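Local coordinates for Cag pathogenicity island protein (Cag10) (Helicobacter pylori 26695, PDB 6IQT) that probably serves, as a VirB8 homologue, as an inner-membrane component of the Cag type IV secretion system, of which this is the soluble VirB8-like domain, at residues F110-I115 with E124-K129; K83-A88 with T116-E121; L57-D62 with L147-F152. One frame throughout, in Å; residues are numbered along the deposited sequence.

Interaction 1 (F110-I115 with E124-K129)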
ATOM      1  N   PHE A 110      -4.380 -10.340  -1.492  1.00 24.13           N
ATOM      2  CA  PHE A 110      -4.575  -9.791  -2.824  1.00 23.95           C
ATOM      3  C   PHE A 110      -6.051  -9.474  -3.010  1.00 19.52           C
ATOM      4  O   PHE A 110      -6.915 -10.143  -2.438  1.00 24.12           O
ATOM      5  CB  PHE A 110      -4.123 -10.780  -3.910  1.00 25.17           C
ATOM      6  CG  PHE A 110      -2.632 -11.030  -3.925  1.00 30.10           C
ATOM      7  CD1 PHE A 110      -1.770 -10.136  -4.541  1.00 35.06           C
ATOM      8  CD2 PHE A 110      -2.097 -12.159  -3.333  1.00 39.73           C
ATOM      9  CE1 PHE A 110      -0.401 -10.368  -4.568  1.00 37.27           C
ATOM     10  CE2 PHE A 110      -0.729 -12.394  -3.358  1.00 44.46           C
ATOM     11  CZ  PHE A 110       0.115 -11.501  -3.973  1.00 40.23           C
ATOM     12  N   ILE A 111      -6.336  -8.465  -3.839  1.00 22.62           N
ATOM     13  CA  ILE A 111      -7.715  -8.161  -4.208  1.00 25.54           C
ATOM     14  C   ILE A 111      -7.836  -8.103  -5.724  1.00 29.42           C
ATOM     15  O   ILE A 111      -6.874  -7.860  -6.450  1.00 25.12           O
ATOM     16  CB  ILE A 111      -8.252  -6.845  -3.591  1.00 27.14           C
ATOM     17  CG1 ILE A 111      -7.530  -5.627  -4.151  1.00 21.86           C
ATOM     18  CG2 ILE A 111      -8.173  -6.872  -2.072  1.00 26.24           C
ATOM     19  CD1 ILE A 111      -8.233  -4.325  -3.768  1.00 26.94           C
ATOM     20  N   THR A 112      -9.047  -8.349  -6.192  1.00 27.61           N
ATOM     21  CA  THR A 112      -9.384  -8.211  -7.597  1.00 35.38           C
ATOM     22  C   THR A 112     -10.535  -7.223  -7.677  1.00 30.66           C
ATOM     23  O   THR A 112     -11.492  -7.321  -6.901  1.00 31.35           O
ATOM     24  CB  THR A 112      -9.748  -9.575  -8.212  1.00 42.04           C
ATOM     25  OG1 THR A 112      -8.602 -10.444  -8.167  1.00 43.59           O
ATOM     26  CG2 THR A 112     -10.167  -9.422  -9.653  1.00 42.71           C
ATOM     27  N   ILE A 113     -10.413  -6.240  -8.558  1.00 32.01           N
ATOM     28  CA  ILE A 113     -11.447  -5.232  -8.765  1.00 33.95           C
ATOM     29  C   ILE A 113     -11.995  -5.418 -10.177  1.00 35.54           C
ATOM     30  O   ILE A 113     -11.245  -5.332 -11.162  1.00 33.25           O
ATOM     31  CB  ILE A 113     -10.912  -3.807  -8.559  1.00 29.42           C
ATOM     32  CG1 ILE A 113     -10.218  -3.681  -7.193  1.00 25.69           C
ATOM     33  CG2 ILE A 113     -12.043  -2.784  -8.694  1.00 33.81           C
ATOM     34  CD1 ILE A 113      -9.598  -2.312  -6.926  1.00 30.10           C
ATOM     35  N   LYS A 114     -13.293  -5.686 -10.278  1.00 32.89           N
ATOM     36  CA  LYS A 114     -13.953  -5.818 -11.574  1.00 33.36           C
ATOM     37  C   LYS A 114     -14.633  -4.495 -11.906  1.00 35.90           C
ATOM     38  O   LYS A 114     -15.509  -4.035 -11.163  1.00 33.17           O
ATOM     39  CB  LYS A 114     -14.957  -6.969 -11.586  1.00 33.19           C
ATOM     40  CG  LYS A 114     -15.608  -7.185 -12.962  1.00 41.84           C
ATOM     41  CD  LYS A 114     -16.484  -8.436 -13.007  1.00 54.40           C
ATOM     42  CE  LYS A 114     -17.544  -8.450 -11.906  1.00 65.76           C
ATOM     43  NZ  LYS A 114     -18.511  -7.323 -12.028  1.00 70.84           N
ATOM     44  N   ILE A 115     -14.202  -3.880 -13.001  1.00 34.52           N
ATOM     45  CA  ILE A 115     -14.720  -2.599 -13.455  1.00 39.29           C
ATOM     46  C   ILE A 115     -15.569  -2.859 -14.695  1.00 42.57           C
ATOM     47  O   ILE A 115     -15.085  -3.419 -15.687  1.00 44.39           O
ATOM     48  CB  ILE A 115     -13.579  -1.607 -13.724  1.00 51.20           C
ATOM     49  CG1 ILE A 115     -13.023  -1.082 -12.393  1.00 46.19           C
ATOM     50  CG2 ILE A 115     -14.045  -0.470 -14.595  1.00 56.72           C
ATOM     51  CD1 ILE A 115     -11.517  -1.040 -12.327  1.00 47.12           C
ATOM     52  N   GLU A 124     -15.649  -5.286 -19.751  1.00 78.30           N
ATOM     53  CA  GLU A 124     -15.189  -5.286 -18.375  1.00 71.04           C
ATOM     54  C   GLU A 124     -13.674  -5.351 -18.385  1.00 63.25           C
ATOM     55  O   GLU A 124     -13.072  -5.947 -19.279  1.00 65.99           O
ATOM     56  CB  GLU A 124     -15.746  -6.480 -17.590  1.00 74.27           C
ATOM     57  CG  GLU A 124     -15.353  -7.841 -18.178  1.00 82.75           C
ATOM     58  CD  GLU A 124     -15.081  -8.890 -17.104  1.00 89.14           C
ATOM     59  OE1 GLU A 124     -14.009  -9.538 -17.160  1.00 86.46           O
ATOM     60  OE2 GLU A 124     -15.933  -9.061 -16.200  1.00 92.30           O
ATOM     61  N   TYR A 125     -13.061  -4.767 -17.364  1.00 49.90           N
ATOM     62  CA  TYR A 125     -11.657  -5.052 -17.150  1.00 49.76           C
ATOM     63  C   TYR A 125     -11.381  -5.281 -15.672  1.00 53.34           C
ATOM     64  O   TYR A 125     -12.050  -4.723 -14.797  1.00 46.13           O
ATOM     65  CB  TYR A 125     -10.747  -3.959 -17.710  1.00 55.83           C
ATOM     66  CG  TYR A 125     -10.701  -2.589 -17.063  1.00 57.62           C
ATOM     67  CD1 TYR A 125      -9.876  -2.350 -15.977  1.00 60.94           C
ATOM     68  CD2 TYR A 125     -11.398  -1.495 -17.605  1.00 63.75           C
ATOM     69  CE1 TYR A 125      -9.796  -1.084 -15.407  1.00 62.75           C
ATOM     70  CE2 TYR A 125     -11.310  -0.232 -17.037  1.00 66.10           C
ATOM     71  CZ  TYR A 125     -10.523  -0.030 -15.952  1.00 65.94           C
ATOM     72  OH  TYR A 125     -10.455   1.228 -15.401  1.00 65.84           O
ATOM     73  N   ILE A 126     -10.359  -6.086 -15.412  1.00 49.48           N
ATOM     74  CA  ILE A 126     -10.001  -6.520 -14.065  1.00 48.76           C
ATOM     75  C   ILE A 126      -8.683  -5.860 -13.682  1.00 44.35           C
ATOM     76  O   ILE A 126      -7.736  -5.840 -14.479  1.00 43.07           O
ATOM     77  CB  ILE A 126      -9.896  -8.056 -13.985  1.00 48.68           C
ATOM     78  CG1 ILE A 126     -11.289  -8.689 -13.943  1.00 45.95           C
ATOM     79  CG2 ILE A 126      -9.073  -8.492 -12.784  1.00 55.40           C
ATOM     80  CD1 ILE A 126     -11.346 -10.077 -14.553  1.00 45.57           C
ATOM     81  N   THR A 127      -8.625  -5.292 -12.481  1.00 40.03           N
ATOM     82  CA  THR A 127      -7.353  -4.874 -11.917  1.00 38.11           C
ATOM     83  C   THR A 127      -7.082  -5.685 -10.652  1.00 36.35           C
ATOM     84  O   THR A 127      -8.005  -6.183 -10.007  1.00 32.67           O
ATOM     85  CB  THR A 127      -7.314  -3.359 -11.641  1.00 46.17           C
ATOM     86  OG1 THR A 127      -8.138  -3.032 -10.522  1.00 45.57           O
ATOM     87  CG2 THR A 127      -7.802  -2.574 -12.859  1.00 52.67           C
ATOM     88  N   LYS A 128      -5.805  -5.858 -10.329  1.00 32.05           N
ATOM     89  CA  LYS A 128      -5.393  -6.652  -9.178  1.00 31.73           C
ATOM     90  C   LYS A 128      -4.407  -5.833  -8.364  1.00 30.30           C
ATOM     91  O   LYS A 128      -3.614  -5.073  -8.929  1.00 31.89           O
ATOM     92  CB  LYS A 128      -4.764  -7.998  -9.608  1.00 35.09           C
ATOM     93  CG  LYS A 128      -5.748  -8.980 -10.270  1.00 44.09           C
ATOM     94  CD  LYS A 128      -5.056  -9.897 -11.274  1.00 48.32           C
ATOM     95  CE  LYS A 128      -5.895 -10.058 -12.549  1.00 61.45           C
ATOM     96  NZ  LYS A 128      -5.405  -9.188 -13.682  1.00 58.58           N
ATOM     97  N   LYS A 129      -4.485  -5.966  -7.039  1.00 27.88           N
ATOM     98  CA  LYS A 129      -3.635  -5.219  -6.124  1.00 26.31           C
ATOM     99  C   LYS A 129      -3.203  -6.134  -4.990  1.00 27.89           C
ATOM    100  O   LYS A 129      -3.921  -7.065  -4.625  1.00 25.78           O
ATOM    101  CB  LYS A 129      -4.354  -4.005  -5.514  1.00 28.97           C
ATOM    102  CG  LYS A 129      -4.682  -2.860  -6.478  1.00 38.48           C
ATOM    103  CD  LYS A 129      -5.658  -1.890  -5.825  1.00 41.98           C
ATOM    104  CE  LYS A 129      -5.721  -0.558  -6.558  1.00 49.44           C
ATOM    105  NZ  LYS A 129      -5.932  -0.759  -8.011  1.00 55.36           N
TER
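Ile115 lies against the Tyr125 ring next to the connecting turn of two antiparallel strand segments, 110-115 and 125-129. CG2 of Ile115 stands over one face of the ring, offset toward the rim and 4.0 Å from the ring centroid, a CH-pi contact. CD1 of the same isoleucine reaches the ring at CE1 of Tyr125, 3.5 Å away. CG of Tyr125 sits between the backbone N and the carbonyl carbon (chi1 69°), and the ring beyond it comes nearer the Ile115 strand. Thr127 follows on the same face of the sheet: its OG1 lies 3.5 Å from CB of Ile113, while its CG2 lies at the edge of the Tyr125 ring. Further along, the aliphatic part of Lys129 crosses Ile111 and Ile113, with CD of Lys129 about equally far from the CD1 atoms of both. Phe43 of helix 30-43 packs on this face as well, against Ile111, Ile113 and Lys129.

On the other face, CG2 of Thr112 and CG2 of Ile126 meet at 3.4 Å, tighter than usual for two methyl groups, whereas OG1 of Thr112 bonds to Ser91 of the adjoining strand. Three pairs of backbone hydrogen bonds fix the register; the one from Ile113 N to Thr127 O is nearly straight (176°, 2.8 Å). With alternate residues facing helix 30-43, the contact is the central hairpin of the curved antiparallel sheet in the NTF2-like VirB8 fold.

Interaction 2 (K83-A88 with T116-E121)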
ATOM      1  N   LYS A  83     -20.795   6.658 -14.758  1.00 44.36           N
ATOM      2  CA  LYS A  83     -20.657   5.846 -15.958  1.00 49.76           C
ATOM      3  C   LYS A  83     -20.020   4.482 -15.732  1.00 50.90           C
ATOM      4  O   LYS A  83     -20.011   3.668 -16.669  1.00 51.00           O
ATOM      5  CB  LYS A  83     -19.831   6.597 -17.017  1.00 52.25           C
ATOM      6  CG  LYS A  83     -20.441   7.918 -17.450  1.00 50.31           C
ATOM      7  CD  LYS A  83     -19.712   8.499 -18.650  1.00 61.01           C
ATOM      8  CE  LYS A  83     -19.706  10.027 -18.610  1.00 68.80           C
ATOM      9  NZ  LYS A  83     -18.667  10.578 -17.697  1.00 71.36           N
ATOM     10  N   VAL A  84     -19.468   4.208 -14.545  1.00 38.08           N
ATOM     11  CA  VAL A  84     -18.725   2.974 -14.295  1.00 41.55           C
ATOM     12  C   VAL A  84     -19.082   2.442 -12.912  1.00 47.25           C
ATOM     13  O   VAL A  84     -19.270   3.221 -11.974  1.00 45.24           O
ATOM     14  CB  VAL A  84     -17.200   3.198 -14.385  1.00 49.24           C
ATOM     15  CG1 VAL A  84     -16.504   1.882 -14.591  1.00 56.14           C
ATOM     16  CG2 VAL A  84     -16.838   4.176 -15.500  1.00 50.93           C
ATOM     17  N   ARG A  85     -19.136   1.115 -12.771  1.00 44.48           N
ATOM     18  CA  ARG A  85     -19.294   0.461 -11.476  1.00 48.30           C
ATOM     19  C   ARG A  85     -18.096  -0.445 -11.191  1.00 36.97           C
ATOM     20  O   ARG A  85     -17.434  -0.935 -12.108  1.00 33.51           O
ATOM     21  CB  ARG A  85     -20.581  -0.343 -11.435  1.00 60.39           C
ATOM     22  CG  ARG A  85     -20.458  -1.705 -12.106  1.00 74.71           C
ATOM     23  CD  ARG A  85     -21.584  -2.641 -11.731  1.00 82.46           C
ATOM     24  NE  ARG A  85     -21.376  -3.440 -10.506  1.00 86.76           N
ATOM     25  CZ  ARG A  85     -20.450  -4.375 -10.313  1.00 87.71           C
ATOM     26  NH1 ARG A  85     -19.621  -4.693 -11.298  1.00 79.69           N
ATOM     27  NH2 ARG A  85     -20.384  -4.995  -9.139  1.00 93.07           N
ATOM     28  N   ALA A  86     -17.794  -0.643  -9.904  1.00 33.42           N
ATOM     29  CA  ALA A  86     -16.592  -1.373  -9.496  1.00 30.05           C
ATOM     30  C   ALA A  86     -16.921  -2.354  -8.373  1.00 30.86           C
ATOM     31  O   ALA A  86     -17.559  -1.977  -7.388  1.00 29.59           O
ATOM     32  CB  ALA A  86     -15.484  -0.404  -9.038  1.00 29.12           C
ATOM     33  N   GLU A  87     -16.484  -3.603  -8.516  1.00 27.99           N
ATOM     34  CA  GLU A  87     -16.693  -4.626  -7.496  1.00 29.21           C
ATOM     35  C   GLU A  87     -15.341  -5.178  -7.079  1.00 32.50           C
ATOM     36  O   GLU A  87     -14.583  -5.661  -7.930  1.00 32.02           O
ATOM     37  CB  GLU A  87     -17.595  -5.745  -8.013  1.00 38.53           C
ATOM     38  CG  GLU A  87     -17.657  -6.984  -7.128  1.00 55.54           C
ATOM     39  CD  GLU A  87     -18.608  -8.045  -7.678  1.00 69.91           C
ATOM     40  OE1 GLU A  87     -19.317  -7.764  -8.670  1.00 74.12           O
ATOM     41  OE2 GLU A  87     -18.654  -9.154  -7.106  1.00 73.04           O
ATOM     42  N   ALA A  88     -15.057  -5.120  -5.770  1.00 29.79           N
ATOM     43  CA  ALA A  88     -13.765  -5.476  -5.180  1.00 23.19           C
ATOM     44  C   ALA A  88     -13.927  -6.691  -4.268  1.00 30.91           C
ATOM     45  O   ALA A  88     -14.755  -6.672  -3.350  1.00 33.05           O
ATOM     46  CB  ALA A  88     -13.206  -4.299  -4.386  1.00 21.87           C
ATOM     47  N   THR A 116     -16.850  -2.522 -14.622  1.00 42.64           N
ATOM     48  CA  THR A 116     -17.744  -2.646 -15.771  1.00 49.72           C
ATOM     49  C   THR A 116     -18.409  -1.292 -15.986  1.00 53.54           C
ATOM     50  O   THR A 116     -19.153  -0.819 -15.104  1.00 46.21           O
ATOM     51  CB  THR A 116     -18.773  -3.763 -15.580  1.00 57.05           C
ATOM     52  OG1 THR A 116     -19.602  -3.478 -14.450  1.00 55.64           O
ATOM     53  CG2 THR A 116     -18.093  -5.109 -15.342  1.00 63.61           C
ATOM     54  N   PRO A 117     -18.128  -0.604 -17.089  1.00 64.70           N
ATOM     55  CA  PRO A 117     -18.791   0.682 -17.332  1.00 72.82           C
ATOM     56  C   PRO A 117     -20.239   0.493 -17.757  1.00 76.14           C
ATOM     57  O   PRO A 117     -20.566  -0.401 -18.543  1.00 70.71           O
ATOM     58  CB  PRO A 117     -17.944   1.310 -18.446  1.00 67.62           C
ATOM     59  CG  PRO A 117     -16.601   0.669 -18.268  1.00 66.14           C
ATOM     60  CD  PRO A 117     -16.944  -0.758 -17.948  1.00 66.03           C
ATOM     61  N   ASP A 118     -21.108   1.352 -17.209  1.00 76.72           N
ATOM     62  CA  ASP A 118     -22.533   1.362 -17.529  1.00 81.91           C
ATOM     63  C   ASP A 118     -22.813   1.846 -18.946  1.00 87.01           C
ATOM     64  O   ASP A 118     -23.938   1.672 -19.429  1.00 86.12           O
ATOM     65  CB  ASP A 118     -23.298   2.250 -16.536  1.00 77.50           C
ATOM     66  CG  ASP A 118     -23.055   1.857 -15.084  1.00 72.27           C
ATOM     67  OD1 ASP A 118     -21.988   1.285 -14.791  1.00 71.22           O
ATOM     68  OD2 ASP A 118     -23.925   2.127 -14.231  1.00 71.23           O
ATOM     69  N   THR A 119     -21.827   2.436 -19.619  1.00 94.63           N
ATOM     70  CA  THR A 119     -22.027   3.068 -20.924  1.00 98.24           C
ATOM     71  C   THR A 119     -21.638   2.120 -22.059  1.00106.36           C
ATOM     72  O   THR A 119     -20.824   2.443 -22.928  1.00110.41           O
ATOM     73  CB  THR A 119     -21.241   4.376 -20.998  1.00 96.46           C
ATOM     74  OG1 THR A 119     -21.167   4.817 -22.360  1.00 98.79           O
ATOM     75  CG2 THR A 119     -19.827   4.193 -20.438  1.00 92.38           C
HETATM   76  N   MSE A 120     -22.243   0.935 -22.047  1.00110.60           N
HETATM   77  CA  MSE A 120     -22.033  -0.049 -23.108  1.00112.88           C
HETATM   78  C   MSE A 120     -23.073  -1.163 -23.054  1.00117.41           C
HETATM   79  O   MSE A 120     -24.276  -0.900 -23.047  1.00119.69           O
HETATM   80  CB  MSE A 120     -20.627  -0.647 -23.023  1.00112.83           C
HETATM   81  CG  MSE A 120     -20.081  -1.163 -24.354  1.00112.88           C
HETATM   82 SE   MSE A 120     -19.476   0.232 -25.577  0.40113.01          SE
HETATM   83  CE  MSE A 120     -19.184  -0.873 -27.163  1.00108.92           C
ATOM     84  N   GLU A 121     -22.598  -2.410 -23.013  1.00120.42           N
ATOM     85  CA  GLU A 121     -23.475  -3.574 -23.055  1.00125.15           C
ATOM     86  C   GLU A 121     -22.723  -4.862 -22.735  1.00125.69           C
ATOM     87  O   GLU A 121     -23.335  -5.846 -22.308  1.00126.47           O
ATOM     88  CB  GLU A 121     -24.147  -3.689 -24.429  1.00127.93           C
ATOM     89  CG  GLU A 121     -23.305  -4.389 -25.494  1.00130.26           C
ATOM     90  CD  GLU A 121     -22.101  -3.568 -25.929  1.00131.41           C
ATOM     91  OE1 GLU A 121     -22.287  -2.395 -26.319  1.00131.04           O
ATOM     92  OE2 GLU A 121     -20.969  -4.094 -25.878  1.00131.40           O
TER
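Arg85 and Thr116 run side by side where the first hairpin of the VirB8 sheet, strands 84-98 and 105-117, comes to its open end. The arginine CB lies 4.0 Å from Thr116 O, with Asp118 OD1 at a similar distance. CG, placed between the backbone N and the carbonyl carbon (chi1 81°), comes within 3.1 Å of Thr116 OG1. CD passes the same oxygen. The chain then bends at chi3 (-87°), which places NE; the guanidinium beyond has Thr116 OG1 at its edge, near its plane, and NH1 gives that oxygen a weak hydrogen bond. At the far tip, NH2 forms a salt bridge with Glu87 OE1, an oxygen that also has a long, weak ion pair with Lys114.

The backbones of Arg85 and Thr116 exchange two hydrogen bonds, making them a hydrogen-bonded antiparallel pair. Val84 and Pro117 form the neighbouring non-hydrogen-bonded pair: on the face turned from the arginine, Val84 CG1 touches Pro117 CG at 3.9 Å. Beyond them the chain leaves the sheet, and Asp118 N closes on Lys83 O at 2.6 Å, short but bent, with 134° at the hydrogen and the donor above the carbonyl plane.

Interaction 3 (L57-D62 with L147-F152)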
ATOM      1  N   LEU A  57     -18.030   3.166   5.491  1.00 21.92           N
ATOM      2  CA  LEU A  57     -16.570   3.120   5.446  1.00 24.18           C
ATOM      3  C   LEU A  57     -15.936   3.809   6.657  1.00 29.12           C
ATOM      4  O   LEU A  57     -15.024   3.262   7.297  1.00 25.63           O
ATOM      5  CB  LEU A  57     -16.089   3.767   4.144  1.00 24.98           C
ATOM      6  CG  LEU A  57     -14.581   3.929   3.972  1.00 31.50           C
ATOM      7  CD1 LEU A  57     -13.896   2.582   4.095  1.00 29.82           C
ATOM      8  CD2 LEU A  57     -14.264   4.561   2.614  1.00 29.52           C
HETATM    9  N   MSE A  58     -16.402   5.013   6.980  1.00 28.14           N
HETATM   10  CA  MSE A  58     -15.951   5.787   8.130  1.00 26.81           C
HETATM   11  C   MSE A  58     -15.990   4.963   9.439  1.00 28.70           C
HETATM   12  O   MSE A  58     -15.101   5.058  10.294  1.00 26.72           O
HETATM   13  CB  MSE A  58     -16.839   7.024   8.262  1.00 34.99           C
HETATM   14  CG  MSE A  58     -16.590   8.068   7.201  1.00 38.61           C
HETATM   15 SE   MSE A  58     -14.682   8.514   7.128  0.36 33.08          SE
HETATM   16  CE  MSE A  58     -14.247   7.706   5.419  1.00 32.58           C
ATOM     17  N   GLN A  59     -17.026   4.126   9.564  1.00 25.57           N
ATOM     18  CA  GLN A  59     -17.223   3.287  10.752  1.00 27.17           C
ATOM     19  C   GLN A  59     -16.152   2.207  10.908  1.00 25.43           C
ATOM     20  O   GLN A  59     -15.944   1.710  12.023  1.00 27.30           O
ATOM     21  CB  GLN A  59     -18.592   2.611  10.682  1.00 29.91           C
ATOM     22  CG  GLN A  59     -19.729   3.517  11.019  1.00 42.28           C
ATOM     23  CD  GLN A  59     -20.017   3.479  12.489  1.00 60.86           C
ATOM     24  OE1 GLN A  59     -20.829   2.674  12.952  1.00 64.85           O
ATOM     25  NE2 GLN A  59     -19.325   4.322  13.249  1.00 66.53           N
ATOM     26  N   TYR A  60     -15.488   1.834   9.824  1.00 23.98           N
ATOM     27  CA  TYR A  60     -14.422   0.842   9.861  1.00 22.98           C
ATOM     28  C   TYR A  60     -13.034   1.441  10.017  1.00 27.70           C
ATOM     29  O   TYR A  60     -12.052   0.693   9.964  1.00 26.01           O
ATOM     30  CB  TYR A  60     -14.453  -0.007   8.584  1.00 21.88           C
ATOM     31  CG  TYR A  60     -15.493  -1.067   8.653  1.00 28.61           C
ATOM     32  CD1 TYR A  60     -15.207  -2.292   9.234  1.00 27.31           C
ATOM     33  CD2 TYR A  60     -16.786  -0.837   8.183  1.00 30.27           C
ATOM     34  CE1 TYR A  60     -16.168  -3.274   9.322  1.00 30.70           C
ATOM     35  CE2 TYR A  60     -17.755  -1.813   8.267  1.00 37.36           C
ATOM     36  CZ  TYR A  60     -17.440  -3.030   8.844  1.00 42.88           C
ATOM     37  OH  TYR A  60     -18.393  -4.016   8.936  1.00 48.43           O
ATOM     38  N   CYS A  61     -12.919   2.759  10.186  1.00 24.93           N
ATOM     39  CA  CYS A  61     -11.627   3.441  10.219  1.00 25.30           C
ATOM     40  C   CYS A  61     -11.395   4.083  11.580  1.00 31.20           C
ATOM     41  O   CYS A  61     -12.280   4.765  12.111  1.00 30.36           O
ATOM     42  CB  CYS A  61     -11.555   4.524   9.131  1.00 25.58           C
ATOM     43  SG  CYS A  61     -11.735   3.954   7.430  1.00 28.78           S
ATOM     44  N   ASP A  62     -10.209   3.885  12.143  1.00 26.33           N
ATOM     45  CA  ASP A  62      -9.813   4.723  13.265  1.00 30.43           C
ATOM     46  C   ASP A  62      -9.855   6.192  12.843  1.00 32.14           C
ATOM     47  O   ASP A  62      -9.686   6.531  11.667  1.00 28.91           O
ATOM     48  CB  ASP A  62      -8.413   4.360  13.751  1.00 30.33           C
ATOM     49  CG  ASP A  62      -7.987   5.182  14.960  1.00 39.85           C
ATOM     50  OD1 ASP A  62      -8.519   4.938  16.061  1.00 34.66           O
ATOM     51  OD2 ASP A  62      -7.147   6.100  14.806  1.00 36.27           O
ATOM     52  N   LEU A 147     -23.534   1.863  15.759  1.00 81.03           N
ATOM     53  CA  LEU A 147     -22.651   0.776  15.336  1.00 77.52           C
ATOM     54  C   LEU A 147     -23.421  -0.365  14.649  1.00 77.59           C
ATOM     55  O   LEU A 147     -23.004  -1.521  14.729  1.00 80.64           O
ATOM     56  CB  LEU A 147     -21.860   0.212  16.537  1.00 68.85           C
ATOM     57  CG  LEU A 147     -20.721   0.987  17.221  1.00 62.24           C
ATOM     58  CD1 LEU A 147     -21.145   1.529  18.588  1.00 59.93           C
ATOM     59  CD2 LEU A 147     -19.446   0.128  17.356  1.00 59.77           C
ATOM     60  N   ILE A 148     -24.528  -0.048  13.961  1.00 81.51           N
ATOM     61  CA  ILE A 148     -25.379  -1.058  13.322  1.00 69.09           C
ATOM     62  C   ILE A 148     -24.711  -1.577  12.048  1.00 57.96           C
ATOM     63  O   ILE A 148     -25.343  -2.214  11.196  1.00 56.28           O
ATOM     64  CB  ILE A 148     -26.783  -0.489  13.037  1.00 63.57           C
ATOM     65  CG1 ILE A 148     -26.709   0.889  12.385  1.00 58.70           C
ATOM     66  CG2 ILE A 148     -27.586  -0.379  14.335  1.00 75.49           C
ATOM     67  CD1 ILE A 148     -28.071   1.589  12.290  1.00 50.90           C
ATOM     68  N   ILE A 149     -23.409  -1.341  11.954  1.00 45.83           N
ATOM     69  CA  ILE A 149     -22.613  -1.478  10.748  1.00 44.88           C
ATOM     70  C   ILE A 149     -21.361  -2.262  11.111  1.00 43.76           C
ATOM     71  O   ILE A 149     -20.982  -3.225  10.431  1.00 46.76           O
ATOM     72  CB  ILE A 149     -22.261  -0.085  10.190  1.00 43.58           C
ATOM     73  CG1 ILE A 149     -23.538   0.656   9.781  1.00 47.54           C
ATOM     74  CG2 ILE A 149     -21.223  -0.178   9.055  1.00 39.75           C
ATOM     75  CD1 ILE A 149     -24.424  -0.144   8.862  1.00 44.08           C
ATOM     76  N   ASN A 150     -20.724  -1.856  12.204  1.00 30.77           N
ATOM     77  CA  ASN A 150     -19.462  -2.445  12.657  1.00 30.95           C
ATOM     78  C   ASN A 150     -19.614  -2.738  14.143  1.00 27.71           C
ATOM     79  O   ASN A 150     -19.017  -2.065  14.988  1.00 31.82           O
ATOM     80  CB  ASN A 150     -18.308  -1.484  12.356  1.00 24.99           C
ATOM     81  CG  ASN A 150     -16.950  -1.998  12.805  1.00 31.95           C
ATOM     82  OD1 ASN A 150     -16.739  -3.197  12.999  1.00 28.13           O
ATOM     83  ND2 ASN A 150     -16.015  -1.070  12.980  1.00 29.43           N
ATOM     84  N   PRO A 151     -20.456  -3.720  14.493  1.00 30.07           N
ATOM     85  CA  PRO A 151     -20.839  -3.928  15.904  1.00 34.90           C
ATOM     86  C   PRO A 151     -19.698  -4.235  16.849  1.00 28.13           C
ATOM     87  O   PRO A 151     -19.813  -3.963  18.053  1.00 30.11           O
ATOM     88  CB  PRO A 151     -21.783  -5.139  15.837  1.00 38.82           C
ATOM     89  CG  PRO A 151     -22.187  -5.266  14.441  1.00 35.75           C
ATOM     90  CD  PRO A 151     -21.118  -4.673  13.588  1.00 31.88           C
ATOM     91  N   PHE A 152     -18.635  -4.873  16.373  1.00 25.78           N
ATOM     92  CA  PHE A 152     -17.571  -5.325  17.254  1.00 24.76           C
ATOM     93  C   PHE A 152     -16.363  -4.393  17.228  1.00 28.48           C
ATOM     94  O   PHE A 152     -15.328  -4.716  17.815  1.00 33.12           O
ATOM     95  CB  PHE A 152     -17.181  -6.768  16.897  1.00 26.60           C
ATOM     96  CG  PHE A 152     -18.318  -7.760  17.073  1.00 32.62           C
ATOM     97  CD1 PHE A 152     -19.215  -7.628  18.122  1.00 24.96           C
ATOM     98  CD2 PHE A 152     -18.509  -8.793  16.171  1.00 37.42           C
ATOM     99  CE1 PHE A 152     -20.275  -8.527  18.289  1.00 28.52           C
ATOM    100  CE2 PHE A 152     -19.569  -9.685  16.327  1.00 33.11           C
ATOM    101  CZ  PHE A 152     -20.454  -9.545  17.387  1.00 32.92           C
TER
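A mixed polar and stacking contact joins the C-terminal end of helix 50-59 to the loop that precedes strand 154-163, with Tyr60 and Gln59 meeting Asn150 and Ile149. Its centre is the side chain of Asn150. CG is anti to the backbone N (chi1 179°), which carries the amide toward the helix end, where it lies over one face of the Tyr60 ring. Amide and ring planes are only 15° apart, and CG sits 3.8 Å above the ring plane, displaced toward the rim. CB of Asn150 completes the overlap with a CH-pi contact, 4.1 Å from the ring centroid, while OD1 overhangs the rim just beyond CE1 of Tyr60, 3.7 Å from that atom.

From this stacked position ND2 donates to Gln59 O, 2.9 Å away. Gln59 O lies close to the plane of the amide, but the donor stands above the carbonyl plane of Gln59. That carbonyl is also bonded by Lys155, and ND2 has a second acceptor in Phe154 O, so both polar atoms are shared with the start of strand 154-163.

Ile149 meets the same tyrosine at another part of its ring: the two side chains cross at about a right angle, with CG2 of Ile149 3.9 Å from Tyr60 CE2. The hydroxyl oxygen OH of Tyr60 comes to 3.1 Å from Ile149 O. Nearer the surface, Gln59 bends at chi2, and its OE1 approaches CA of Leu147, a poorly ordered residue next to the unmodelled part of the loop. Elsewhere Tyr60 packs on Phe38 of helix 30-43. With each ND2 bond directed to a main-chain carbonyl and the amide flat on the ring, the rotation of the buried Asn150 amide is probably fixed by its polar and its aromatic contacts together.

From the N terminus, the end of helix 50-59 at 57-62 comes first, and interaction 3 joins it to residues 147-152, closing the widest loop of the three. Both other contacts nest inside that loop. Interaction 2 opens at 83-88 and closes at 116-121, whereas interaction 1 opens at 110-115, within that span, and closes at 124-129, so the two cross. They share strand 105-117 and bind three successive strands of one sheet; Ile115 packs on Val84, and Glu124 on Thr116. Interaction 3 stands apart, its centre about 25 Å from that of interaction 1, tying the helical layer to the loop before the last strand.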